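Local coordinates for protein DOA1 (Saccharomyces cerevisiae, PDB 3ODT) that probably binds ubiquitin through its WD40 beta-propeller domain and takes part in regulating the turnover of F-box proteins, at residues Val54-Gln59 / Asn84-Phe89; Gly181-Val186 / Ser202-Ile207; Val187-Val192 / Val228-Leu233. All blocks are in the same frame, centred on the assembly; numbering follows the deposited sequence.

The three contacts lie in a seven-bladed WD40 propeller and join its parts at different depths. Contact 1 packs an outer strand on the next blade, its centre about 18 Å from that of the chain. Contact 2 is on the opposite side, its centre about 34 Å from that of contact 1, where a loop between blades meets a turn. Contact 3 packs the innermost strands of two consecutive blades side by side, its centre about 7 Å from that of the chain. Contacts 2 and 3 are 11 Å apart between centres and touch: Ser202 O and Val228 N, 3.0 Å apart, probably hydrogen-bond, and Arg188 NH1 bonds weakly to Asn203 OD1. The calcium ligands Asp20, Ser285 and Asn287 belong to none.

Contact 1: residues Val54-Gln59 / Asn84-Phe89; sequences VVYTGQ and NGVPLF
The backbones of Val55 and Tyr56 both hydrogen-bond to Val41 of strand 40-46, inside their own propeller blade, and it is the side chains of this pair that meet Val86 of the next blade. The two residues facing Val41 form a classic beta bulge, which leaves two consecutive side chains, and not every second one, turned toward the segment 84-89. What touches between the segments is mainly apolar side chain, a small patch of 211 Å² between strands whose axes come no closer than 7.6 Å. That spacing is one of side-chain packing between sheets, and the strands run at 153°, roughly antiparallel.

Val86 carries the contact from its side, each methyl taking one partner. CG2 meets Val55 CG2 at 3.9 Å, the two valine side chains crossing obliquely. Each CG2 stands between its own backbone N and carbonyl carbon, CG1 being anti to the carbonyl carbon (chi1 -66° in Val55). The other branch, Val86 CG1, lies 4.2 Å from Tyr56 CB and approaches the tyrosine ring at a slant. Beyond Val86 the chain draws in more loosely: Val55 CB is 4.5 Å from Pro87 O, and Val55 CG1 is also 4.5 Å from Leu88 O. Pro87 and Leu88 point their own side chains away, so the backbone carbonyls form this end of the patch.

Strand 50-57 is the outermost strand of its blade, while strand 83-87 lies between strands 73-78 and 99-100 of the next. Val55 also packs on Leu43 of strand 40-46. Phe76, from the same blade as Val86, touches it and reaches across the boundary to meet the Tyr56 ring with planes at about 45°, so Val86 sits between strand 50-57 and Phe76 of strand 73-78.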
ATOM      1  N   VAL A  54     -10.360 -16.470   7.360  1.00  9.95           N
ATOM      2  CA  VAL A  54      -9.617 -15.688   8.323  1.00  9.32           C
ATOM      3  C   VAL A  54      -8.374 -16.466   8.720  1.00  9.77           C
ATOM      4  O   VAL A  54      -8.476 -17.579   9.254  1.00 11.48           O
ATOM      5  CB  VAL A  54     -10.442 -15.368   9.590  1.00  9.64           C
ATOM      6  CG1 VAL A  54      -9.594 -14.652  10.606  1.00 13.21           C
ATOM      7  CG2 VAL A  54     -11.644 -14.523   9.223  1.00 12.69           C
ATOM      8  N   VAL A  55      -7.208 -15.879   8.479  1.00 10.58           N
ATOM      9  CA  VAL A  55      -5.944 -16.545   8.792  1.00 10.79           C
ATOM     10  C   VAL A  55      -5.315 -15.985  10.054  1.00 11.28           C
ATOM     11  O   VAL A  55      -4.388 -16.578  10.595  1.00 11.00           O
ATOM     12  CB  VAL A  55      -4.955 -16.490   7.608  1.00  9.58           C
ATOM     13  CG1 VAL A  55      -5.506 -17.311   6.416  1.00 11.05           C
ATOM     14  CG2 VAL A  55      -4.658 -15.075   7.203  1.00 11.41           C
ATOM     15  N   TYR A  56      -5.852 -14.867  10.545  1.00 10.19           N
ATOM     16  CA  TYR A  56      -5.420 -14.315  11.833  1.00  8.95           C
ATOM     17  C   TYR A  56      -6.499 -13.394  12.397  1.00  8.16           C
ATOM     18  O   TYR A  56      -7.096 -12.621  11.674  1.00  8.99           O
ATOM     19  CB  TYR A  56      -4.100 -13.515  11.691  1.00 12.59           C
ATOM     20  CG  TYR A  56      -3.731 -12.749  12.960  1.00 12.10           C
ATOM     21  CD1 TYR A  56      -2.908 -13.306  13.922  1.00 18.68           C
ATOM     22  CD2 TYR A  56      -4.229 -11.470  13.188  1.00 13.12           C
ATOM     23  CE1 TYR A  56      -2.583 -12.586  15.079  1.00 17.63           C
ATOM     24  CE2 TYR A  56      -3.904 -10.752  14.308  1.00 15.70           C
ATOM     25  CZ  TYR A  56      -3.089 -11.302  15.252  1.00 13.59           C
ATOM     26  OH  TYR A  56      -2.801 -10.561  16.391  1.00 19.71           O
ATOM     27  N   THR A  57      -6.719 -13.487  13.698  1.00 11.12           N
ATOM     28  CA  THR A  57      -7.598 -12.576  14.422  1.00 11.98           C
ATOM     29  C   THR A  57      -6.903 -12.061  15.657  1.00 12.25           C
ATOM     30  O   THR A  57      -6.268 -12.829  16.402  1.00 15.18           O
ATOM     31  CB  THR A  57      -8.882 -13.250  14.917  1.00 20.87           C
ATOM     32  OG1 THR A  57      -9.513 -13.935  13.841  1.00 25.09           O
ATOM     33  CG2 THR A  57      -9.833 -12.203  15.435  1.00 30.12           C
ATOM     34  N   GLY A  58      -7.080 -10.757  15.888  1.00 11.59           N
ATOM     35  CA  GLY A  58      -6.659 -10.092  17.115  1.00 16.38           C
ATOM     36  C   GLY A  58      -7.605  -8.943  17.403  1.00 15.07           C
ATOM     37  O   GLY A  58      -8.529  -8.675  16.620  1.00 15.30           O
ATOM     38  N   GLN A  59      -7.427  -8.269  18.530  1.00 19.49           N
ATOM     39  CA  GLN A  59      -8.323  -7.160  18.860  1.00 21.83           C
ATOM     40  C   GLN A  59      -7.906  -5.834  18.225  1.00 18.71           C
ATOM     41  O   GLN A  59      -8.762  -4.985  17.909  1.00 25.13           O
ATOM     42  CB  GLN A  59      -8.482  -7.026  20.379  1.00 26.72           C
ATOM     43  CG  GLN A  59      -9.393  -8.111  20.968  1.00 32.79           C
ATOM     44  CD  GLN A  59     -10.731  -8.255  20.185  1.00 34.19           C
ATOM     45  OE1 GLN A  59     -11.424  -7.268  19.924  1.00 17.65           O
ATOM     46  NE2 GLN A  59     -11.083  -9.498  19.801  1.00 35.11           N
ATOM     47  N   ASN A  84       3.286  -8.694  12.612  1.00  7.94           N
ATOM     48  CA  ASN A  84       3.252 -10.148  12.699  1.00  8.58           C
ATOM     49  C   ASN A  84       3.189 -10.757  11.307  1.00  7.71           C
ATOM     50  O   ASN A  84       2.892 -10.069  10.318  1.00  8.87           O
ATOM     51  CB  ASN A  84       2.086 -10.616  13.577  1.00  8.67           C
ATOM     52  CG  ASN A  84       2.233 -10.171  15.012  1.00 11.68           C
ATOM     53  OD1 ASN A  84       3.054 -10.701  15.787  1.00 16.13           O
ATOM     54  ND2 ASN A  84       1.431  -9.210  15.390  1.00 11.96           N
ATOM     55  N   GLY A  85       3.465 -12.047  11.239  1.00  9.86           N
ATOM     56  CA  GLY A  85       3.403 -12.765   9.994  1.00 10.63           C
ATOM     57  C   GLY A  85       2.727 -14.091  10.197  1.00 10.95           C
ATOM     58  O   GLY A  85       2.925 -14.769  11.217  1.00 14.21           O
ATOM     59  N   VAL A  86       1.896 -14.457   9.233  1.00 10.24           N
ATOM     60  CA  VAL A  86       1.296 -15.789   9.220  1.00  9.99           C
ATOM     61  C   VAL A  86       1.405 -16.431   7.848  1.00 10.42           C
ATOM     62  O   VAL A  86       1.427 -15.732   6.827  1.00 11.10           O
ATOM     63  CB  VAL A  86      -0.203 -15.768   9.608  1.00 16.69           C
ATOM     64  CG1 VAL A  86      -0.375 -15.305  11.050  1.00 19.85           C
ATOM     65  CG2 VAL A  86      -1.015 -14.927   8.656  1.00 14.36           C
ATOM     66  N   PRO A  87       1.448 -17.768   7.822  1.00 11.77           N
ATOM     67  CA  PRO A  87       1.470 -18.476   6.545  1.00 11.03           C
ATOM     68  C   PRO A  87       0.100 -18.447   5.877  1.00 12.71           C
ATOM     69  O   PRO A  87      -0.885 -18.027   6.469  1.00 14.22           O
ATOM     70  CB  PRO A  87       1.865 -19.913   6.942  1.00 12.77           C
ATOM     71  CG  PRO A  87       1.434 -20.045   8.359  1.00 19.05           C
ATOM     72  CD  PRO A  87       1.646 -18.684   8.960  1.00 14.78           C
ATOM     73  N   LEU A  88       0.046 -18.904   4.637  1.00 11.41           N
ATOM     74  CA  LEU A  88      -1.179 -18.863   3.863  1.00 14.25           C
ATOM     75  C   LEU A  88      -2.142 -19.955   4.330  1.00 24.16           C
ATOM     76  O   LEU A  88      -3.219 -20.089   3.794  1.00 31.17           O
ATOM     77  CB  LEU A  88      -0.838 -19.056   2.386  1.00 17.20           C
ATOM     78  CG  LEU A  88       0.073 -17.938   1.846  1.00 13.30           C
ATOM     79  CD1 LEU A  88       0.555 -18.297   0.454  1.00 18.42           C
ATOM     80  CD2 LEU A  88      -0.622 -16.575   1.824  1.00 12.46           C
ATOM     81  N   PHE A  89      -1.720 -20.754   5.311  1.00 21.64           N
ATOM     82  CA  PHE A  89      -2.512 -21.887   5.816  1.00 26.79           C
ATOM     83  C   PHE A  89      -2.748 -21.777   7.321  1.00 32.49           C
ATOM     84  O   PHE A  89      -3.175 -22.752   7.960  1.00 29.71           O
ATOM     85  CB  PHE A  89      -1.828 -23.217   5.483  1.00 24.46           C
ATOM     86  CG  PHE A  89      -0.357 -23.266   5.839  1.00 27.97           C
ATOM     87  CD1 PHE A  89       0.057 -23.397   7.153  1.00 19.48           C
ATOM     88  CD2 PHE A  89       0.607 -23.204   4.849  1.00 28.22           C
ATOM     89  CE1 PHE A  89       1.410 -23.444   7.475  1.00 18.23           C
ATOM     90  CE2 PHE A  89       1.958 -23.248   5.158  1.00 26.79           C
ATOM     91  CZ  PHE A  89       2.364 -23.370   6.471  1.00 17.01           C
TER

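Contact 2: residues Gly181-Val186 / Ser202-Ile207; sequences GIHNDV and SNDGLI
Val186 CA comes within 5.5 Å of Asn203 CA, and Asp185 CA within 5.7 Å of Asp204 CA, where a loop entering the blade passes a type I beta turn running from Ser202 to Gly205. This is the WD40 repeat pattern of a histidine-bearing loop, which links the outer strand 174-179 of one blade to the inner strand 187-194 of the next, held against the turn between the second and third strands of that blade.

Val186 O is gripped by two donors. Ser202 OG gives its proton to it at 2.8 Å, from above the carbonyl plane, while Asn203 N approaches at 3.0 Å, nearly along the C=O axis. Ser202 OG in turn accepts from Asp204 N at 3.1 Å, an ST turn, so the hydroxyl relays between loop and turn and its rotation is fixed from both sides. Asp204 CG stands between its own backbone N and carbonyl carbon (chi1 68°), which turns the carboxylate back to its own chain, OD1 taking Leu206 N at 2.8 Å in an Asx turn that carries the chain into strand 206-211. Gly205 between them has a positive phi of 87°, where a CB would jam against the preceding carbonyl.

Ser202 CB lies over one face of the His183 ring and the Asp204 carboxylate is at its edge, in a closeness that is doubtful in the model; the placement is consistent with the His-Asp pair of WD repeats. Asp185 binds the next backbone N, that of Val186, through OD1. Its carboxylate stands at 82° to the Asn203 amide, OD2 coming 3.6 Å from Asn203 CB. Beside it the asparagine lies obliquely across the valine, Asn203 ND2 resting 3.6 Å from Val186 CB.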
ATOM      1  N   GLY A 181       9.563  20.342  -1.367  1.00 11.17           N
ATOM      2  CA  GLY A 181       8.802  21.132  -2.333  1.00 12.97           C
ATOM      3  C   GLY A 181       7.798  20.390  -3.208  1.00 11.94           C
ATOM      4  O   GLY A 181       7.334  20.938  -4.219  1.00 14.33           O
ATOM      5  N   ILE A 182       7.452  19.166  -2.829  1.00 10.11           N
ATOM      6  CA  ILE A 182       6.572  18.337  -3.658  1.00  8.70           C
ATOM      7  C   ILE A 182       5.111  18.539  -3.271  1.00  8.45           C
ATOM      8  O   ILE A 182       4.263  18.745  -4.140  1.00  9.81           O
ATOM      9  CB  ILE A 182       6.946  16.851  -3.550  1.00  8.75           C
ATOM     10  CG1 ILE A 182       8.447  16.699  -3.784  1.00  9.96           C
ATOM     11  CG2 ILE A 182       6.139  16.026  -4.560  1.00  9.71           C
ATOM     12  CD1 ILE A 182       8.919  17.201  -5.125  1.00 10.47           C
ATOM     13  N   HIS A 183       4.818  18.465  -1.973  1.00  9.08           N
ATOM     14  CA  HIS A 183       3.480  18.724  -1.478  1.00  9.71           C
ATOM     15  C   HIS A 183       3.560  19.681  -0.315  1.00 12.08           C
ATOM     16  O   HIS A 183       4.504  19.605   0.480  1.00 13.02           O
ATOM     17  CB  HIS A 183       2.853  17.436  -0.978  1.00  8.07           C
ATOM     18  CG  HIS A 183       2.657  16.402  -2.038  1.00  9.59           C
ATOM     19  ND1 HIS A 183       3.490  15.314  -2.174  1.00 14.00           N
ATOM     20  CD2 HIS A 183       1.723  16.289  -3.009  1.00  8.41           C
ATOM     21  CE1 HIS A 183       3.064  14.556  -3.174  1.00  7.98           C
ATOM     22  NE2 HIS A 183       2.005  15.138  -3.705  1.00 13.29           N
ATOM     23  N   ASN A 184       2.558  20.546  -0.184  1.00 12.45           N
ATOM     24  CA  ASN A 184       2.440  21.424   0.974  1.00 12.33           C
ATOM     25  C   ASN A 184       1.388  20.894   1.948  1.00 10.10           C
ATOM     26  O   ASN A 184       0.636  21.661   2.548  1.00 13.82           O
ATOM     27  CB  ASN A 184       2.089  22.846   0.538  1.00 18.75           C
ATOM     28  CG  ASN A 184       2.266  23.858   1.653  1.00 30.51           C
ATOM     29  OD1 ASN A 184       3.101  23.682   2.540  1.00 20.30           O
ATOM     30  ND2 ASN A 184       1.477  24.926   1.613  1.00 22.73           N
ATOM     31  N   ASP A 185       1.347  19.573   2.091  1.00 10.30           N
ATOM     32  CA  ASP A 185       0.377  18.905   2.930  1.00  9.87           C
ATOM     33  C   ASP A 185       0.943  17.524   3.223  1.00 13.08           C
ATOM     34  O   ASP A 185       2.011  17.151   2.725  1.00 12.16           O
ATOM     35  CB  ASP A 185      -0.967  18.779   2.206  1.00 12.11           C
ATOM     36  CG  ASP A 185      -2.175  18.683   3.155  1.00 13.59           C
ATOM     37  OD1 ASP A 185      -2.038  18.277   4.340  1.00 11.67           O
ATOM     38  OD2 ASP A 185      -3.297  18.958   2.667  1.00 18.75           O
ATOM     39  N   VAL A 186       0.230  16.788   4.053  1.00  9.40           N
ATOM     40  CA  VAL A 186       0.625  15.458   4.477  1.00  9.81           C
ATOM     41  C   VAL A 186       0.881  14.577   3.259  1.00  9.72           C
ATOM     42  O   VAL A 186       0.045  14.517   2.358  1.00  8.57           O
ATOM     43  CB  VAL A 186      -0.518  14.858   5.294  1.00  9.52           C
ATOM     44  CG1 VAL A 186      -0.278  13.380   5.556  1.00 10.72           C
ATOM     45  CG2 VAL A 186      -0.785  15.682   6.581  1.00  9.95           C
ATOM     46  N   SER A 202      -0.833  12.701  -1.791  1.00  5.73           N
ATOM     47  CA  SER A 202      -0.960  13.535  -0.627  1.00  6.94           C
ATOM     48  C   SER A 202      -2.400  13.894  -0.260  1.00  7.03           C
ATOM     49  O   SER A 202      -3.333  13.757  -1.064  1.00  8.26           O
ATOM     50  CB  SER A 202      -0.125  14.795  -0.915  1.00  9.02           C
ATOM     51  OG  SER A 202      -0.337  15.880  -0.027  1.00  8.99           O
ATOM     52  N   ASN A 203      -2.577  14.376   0.966  1.00  8.67           N
ATOM     53  CA  ASN A 203      -3.850  14.954   1.366  1.00  7.59           C
ATOM     54  C   ASN A 203      -4.218  16.189   0.534  1.00  7.71           C
ATOM     55  O   ASN A 203      -5.355  16.608   0.561  1.00  9.67           O
ATOM     56  CB  ASN A 203      -3.806  15.383   2.830  1.00  8.80           C
ATOM     57  CG  ASN A 203      -3.945  14.215   3.808  1.00  8.75           C
ATOM     58  OD1 ASN A 203      -3.933  13.032   3.424  1.00 10.83           O
ATOM     59  ND2 ASN A 203      -4.079  14.553   5.086  1.00  9.62           N
ATOM     60  N   ASP A 204      -3.263  16.739  -0.210  1.00  8.27           N
ATOM     61  CA  ASP A 204      -3.538  17.882  -1.075  1.00  8.86           C
ATOM     62  C   ASP A 204      -4.323  17.499  -2.329  1.00  8.92           C
ATOM     63  O   ASP A 204      -4.663  18.352  -3.132  1.00 11.01           O
ATOM     64  CB  ASP A 204      -2.256  18.637  -1.448  1.00 10.34           C
ATOM     65  CG  ASP A 204      -1.312  17.831  -2.360  1.00  9.59           C
ATOM     66  OD1 ASP A 204      -1.705  16.730  -2.840  1.00  8.91           O
ATOM     67  OD2 ASP A 204      -0.176  18.297  -2.603  1.00 11.36           O
ATOM     68  N   GLY A 205      -4.629  16.216  -2.482  1.00  7.22           N
ATOM     69  CA  GLY A 205      -5.403  15.764  -3.614  1.00  9.98           C
ATOM     70  C   GLY A 205      -4.607  15.440  -4.854  1.00  7.08           C
ATOM     71  O   GLY A 205      -5.189  15.060  -5.847  1.00  9.19           O
ATOM     72  N   LEU A 206      -3.283  15.547  -4.789  1.00  7.47           N
ATOM     73  CA  LEU A 206      -2.430  15.446  -5.967  1.00  8.74           C
ATOM     74  C   LEU A 206      -1.555  14.204  -5.902  1.00  6.74           C
ATOM     75  O   LEU A 206      -1.213  13.719  -4.826  1.00  8.86           O
ATOM     76  CB  LEU A 206      -1.532  16.698  -6.105  1.00  8.59           C
ATOM     77  CG  LEU A 206      -2.266  18.035  -6.200  1.00 12.37           C
ATOM     78  CD1 LEU A 206      -1.327  19.234  -6.164  1.00 10.98           C
ATOM     79  CD2 LEU A 206      -3.118  18.046  -7.484  1.00 13.07           C
ATOM     80  N   ILE A 207      -1.190  13.733  -7.086  1.00  7.00           N
ATOM     81  CA  ILE A 207      -0.171  12.724  -7.305  1.00  6.81           C
ATOM     82  C   ILE A 207       0.872  13.401  -8.157  1.00  8.77           C
ATOM     83  O   ILE A 207       0.530  14.157  -9.043  1.00  8.26           O
ATOM     84  CB  ILE A 207      -0.740  11.534  -8.080  1.00  7.63           C
ATOM     85  CG1 ILE A 207      -2.000  11.004  -7.378  1.00  9.04           C
ATOM     86  CG2 ILE A 207       0.327  10.479  -8.273  1.00  9.09           C
ATOM     87  CD1 ILE A 207      -2.873  10.154  -8.278  1.00 11.34           C
TER

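Contact 3: residues Val187-Val192 / Val228-Leu233; sequences VRHLAV and VYCIKL
Arg188 and Tyr229 head a side-chain contact between the innermost strands of two consecutive WD40 propeller blades, 187-194 and 228-233, buried close to the middle of the domain. The segments run parallel, axes 5.6 Å apart and 2° from exact alignment, yet they exchange no backbone bonds. Val228 O and the N and O of Ile231 are buried here without a partner.

The Arg188 chain bends at chi2 and chi3 to lie alongside the tyrosine, both pointing the same way, and one face of the guanidinium rests on Tyr229 CD1, with NH2 3.3 Å from that carbon. The planes are 48° apart, so this is no flat stack. The guanidinium also makes a cation-pi contact with Trp146 and a weak bond to Asn203 OD1, while Tyr229 stacks on Trp270 and its OH bonds Glu244. An alanine at Arg188 would probably leave the Tyr229 ring without this cover and Trp146 without its cation.

His189 sits further along. Cys230 SG lies over one face of its ring, 4.3 Å from the centroid, and Ile231 O is at the ring edge, 3.5 Å from His189 CD2. Lys232 CE reaches that edge too, its NZ going on to a salt bridge with Asp273 and a bond to Val272 O. Ile231 CD1 packs 3.9 Å from Ala191 N. At the far end Leu233 packs against the other strand, its CG 4.1 Å from Ala191 CB and its CD1 3.7 Å from Val192 O.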
ATOM      1  N   VAL A 187       2.032  13.910   3.214  1.00  7.55           N
ATOM      2  CA  VAL A 187       2.324  12.953   2.124  1.00  7.68           C
ATOM      3  C   VAL A 187       1.916  11.564   2.591  1.00  7.00           C
ATOM      4  O   VAL A 187       2.325  11.123   3.675  1.00  9.34           O
ATOM      5  CB  VAL A 187       3.795  12.979   1.702  1.00  9.23           C
ATOM      6  CG1 VAL A 187       3.960  12.244   0.394  1.00  7.84           C
ATOM      7  CG2 VAL A 187       4.246  14.419   1.523  1.00  8.40           C
ATOM      8  N   ARG A 188       1.078  10.903   1.799  1.00  5.97           N
ATOM      9  CA  ARG A 188       0.423   9.689   2.230  1.00  6.46           C
ATOM     10  C   ARG A 188       1.004   8.407   1.635  1.00  7.11           C
ATOM     11  O   ARG A 188       0.926   7.332   2.243  1.00  6.17           O
ATOM     12  CB  ARG A 188      -1.051   9.750   1.863  1.00  8.36           C
ATOM     13  CG  ARG A 188      -1.867  10.784   2.632  1.00  8.12           C
ATOM     14  CD  ARG A 188      -1.936  10.467   4.080  1.00  8.59           C
ATOM     15  NE  ARG A 188      -2.728   9.276   4.453  1.00 10.90           N
ATOM     16  CZ  ARG A 188      -3.882   9.298   5.113  1.00 12.11           C
ATOM     17  NH1 ARG A 188      -4.479  10.466   5.427  1.00 17.08           N
ATOM     18  NH2 ARG A 188      -4.458   8.144   5.451  1.00 16.63           N
ATOM     19  N   HIS A 189       1.554   8.489   0.430  1.00  5.90           N
ATOM     20  CA  HIS A 189       2.007   7.256  -0.204  1.00  6.52           C
ATOM     21  C   HIS A 189       3.025   7.489  -1.294  1.00  6.52           C
ATOM     22  O   HIS A 189       3.125   8.578  -1.861  1.00  6.04           O
ATOM     23  CB  HIS A 189       0.805   6.440  -0.746  1.00  5.56           C
ATOM     24  CG  HIS A 189       0.944   4.971  -0.482  1.00  7.90           C
ATOM     25  ND1 HIS A 189       0.839   4.428   0.780  1.00  6.51           N
ATOM     26  CD2 HIS A 189       1.202   3.929  -1.314  1.00  7.88           C
ATOM     27  CE1 HIS A 189       1.027   3.125   0.712  1.00  8.25           C
ATOM     28  NE2 HIS A 189       1.262   2.792  -0.549  1.00  7.76           N
ATOM     29  N   LEU A 190       3.757   6.425  -1.596  1.00  6.72           N
ATOM     30  CA  LEU A 190       4.851   6.441  -2.535  1.00  5.62           C
ATOM     31  C   LEU A 190       4.815   5.221  -3.445  1.00  6.82           C
ATOM     32  O   LEU A 190       4.444   4.131  -3.013  1.00  7.21           O
ATOM     33  CB  LEU A 190       6.176   6.447  -1.790  1.00  7.59           C
ATOM     34  CG  LEU A 190       6.483   7.563  -0.791  1.00  7.49           C
ATOM     35  CD1 LEU A 190       7.691   7.201   0.050  1.00  9.74           C
ATOM     36  CD2 LEU A 190       6.711   8.852  -1.549  1.00  9.68           C
ATOM     37  N   ALA A 191       5.266   5.380  -4.679  1.00  6.85           N
ATOM     38  CA  ALA A 191       5.606   4.240  -5.533  1.00  8.90           C
ATOM     39  C   ALA A 191       6.911   4.563  -6.254  1.00  9.01           C
ATOM     40  O   ALA A 191       7.062   5.669  -6.811  1.00 11.21           O
ATOM     41  CB  ALA A 191       4.519   3.946  -6.555  1.00 11.33           C
ATOM     42  N   VAL A 192       7.893   3.683  -6.105  1.00  8.45           N
ATOM     43  CA  VAL A 192       9.168   3.843  -6.783  1.00  8.56           C
ATOM     44  C   VAL A 192       9.078   3.338  -8.235  1.00  8.87           C
ATOM     45  O   VAL A 192       8.743   2.192  -8.494  1.00 12.97           O
ATOM     46  CB  VAL A 192      10.289   3.129  -6.006  1.00  9.66           C
ATOM     47  CG1 VAL A 192      11.636   3.247  -6.746  1.00 10.99           C
ATOM     48  CG2 VAL A 192      10.337   3.660  -4.570  1.00 10.77           C
ATOM     49  N   VAL A 228      -5.632  11.758  -1.195  1.00  7.37           N
ATOM     50  CA  VAL A 228      -5.220  10.578  -1.934  1.00  6.56           C
ATOM     51  C   VAL A 228      -4.466   9.672  -0.967  1.00  7.60           C
ATOM     52  O   VAL A 228      -3.435  10.073  -0.415  1.00  8.21           O
ATOM     53  CB  VAL A 228      -4.377  10.904  -3.173  1.00  6.93           C
ATOM     54  CG1 VAL A 228      -4.191   9.652  -4.003  1.00  7.44           C
ATOM     55  CG2 VAL A 228      -5.008  12.016  -3.994  1.00 10.22           C
ATOM     56  N   TYR A 229      -4.976   8.451  -0.756  1.00  6.61           N
ATOM     57  CA  TYR A 229      -4.419   7.559   0.257  1.00  7.31           C
ATOM     58  C   TYR A 229      -3.417   6.539  -0.254  1.00  8.14           C
ATOM     59  O   TYR A 229      -2.550   6.104   0.500  1.00  9.26           O
ATOM     60  CB  TYR A 229      -5.547   6.789   0.934  1.00  7.67           C
ATOM     61  CG  TYR A 229      -6.529   7.633   1.717  1.00  8.42           C
ATOM     62  CD1 TYR A 229      -6.094   8.640   2.576  1.00  8.35           C
ATOM     63  CD2 TYR A 229      -7.884   7.438   1.595  1.00  8.26           C
ATOM     64  CE1 TYR A 229      -6.984   9.405   3.297  1.00  9.59           C
ATOM     65  CE2 TYR A 229      -8.790   8.184   2.346  1.00  7.55           C
ATOM     66  CZ  TYR A 229      -8.326   9.176   3.168  1.00  8.06           C
ATOM     67  OH  TYR A 229      -9.202   9.911   3.892  1.00  9.93           O
ATOM     68  N   CYS A 230      -3.534   6.127  -1.524  1.00  6.31           N
ATOM     69  CA  CYS A 230      -2.727   5.004  -1.981  1.00  7.04           C
ATOM     70  C   CYS A 230      -2.503   5.165  -3.463  1.00  7.11           C
ATOM     71  O   CYS A 230      -3.390   5.669  -4.156  1.00  7.29           O
ATOM     72  CB  CYS A 230      -3.466   3.681  -1.708  1.00  8.28           C
ATOM     73  SG  CYS A 230      -2.456   2.204  -2.039  1.00  7.76           S
ATOM     74  N   ILE A 231      -1.301   4.801  -3.927  1.00  6.87           N
ATOM     75  CA  ILE A 231      -0.958   4.707  -5.331  1.00  8.44           C
ATOM     76  C   ILE A 231      -0.133   3.444  -5.552  1.00  6.19           C
ATOM     77  O   ILE A 231       0.629   3.020  -4.687  1.00  7.73           O
ATOM     78  CB  ILE A 231      -0.131   5.907  -5.822  1.00  6.88           C
ATOM     79  CG1 ILE A 231       1.008   6.217  -4.857  1.00  9.36           C
ATOM     80  CG2 ILE A 231      -1.014   7.116  -5.996  1.00  8.02           C
ATOM     81  CD1 ILE A 231       1.918   7.340  -5.267  1.00  8.75           C
ATOM     82  N   LYS A 232      -0.299   2.858  -6.731  1.00  6.79           N
ATOM     83  CA  LYS A 232       0.448   1.692  -7.181  1.00  6.15           C
ATOM     84  C   LYS A 232       0.696   1.813  -8.671  1.00  7.15           C
ATOM     85  O   LYS A 232      -0.035   2.488  -9.372  1.00  8.77           O
ATOM     86  CB  LYS A 232      -0.293   0.378  -6.915  1.00 10.27           C
ATOM     87  CG  LYS A 232      -0.495   0.040  -5.447  1.00 11.66           C
ATOM     88  CD  LYS A 232       0.800  -0.376  -4.768  1.00  9.09           C
ATOM     89  CE  LYS A 232       0.659  -0.249  -3.260  1.00 10.92           C
ATOM     90  NZ  LYS A 232      -0.295  -1.250  -2.658  1.00 12.68           N
ATOM     91  N   LEU A 233       1.741   1.159  -9.138  1.00  7.34           N
ATOM     92  CA  LEU A 233       2.005   1.020 -10.565  1.00  6.28           C
ATOM     93  C   LEU A 233       1.501  -0.319 -11.084  1.00  8.45           C
ATOM     94  O   LEU A 233       1.802  -1.374 -10.536  1.00 11.77           O
ATOM     95  CB  LEU A 233       3.510   1.152 -10.865  1.00  9.45           C
ATOM     96  CG  LEU A 233       4.132   2.464 -10.396  1.00 12.10           C
ATOM     97  CD1 LEU A 233       5.654   2.459 -10.534  1.00 21.53           C
ATOM     98  CD2 LEU A 233       3.498   3.636 -11.167  1.00 13.83           C
TER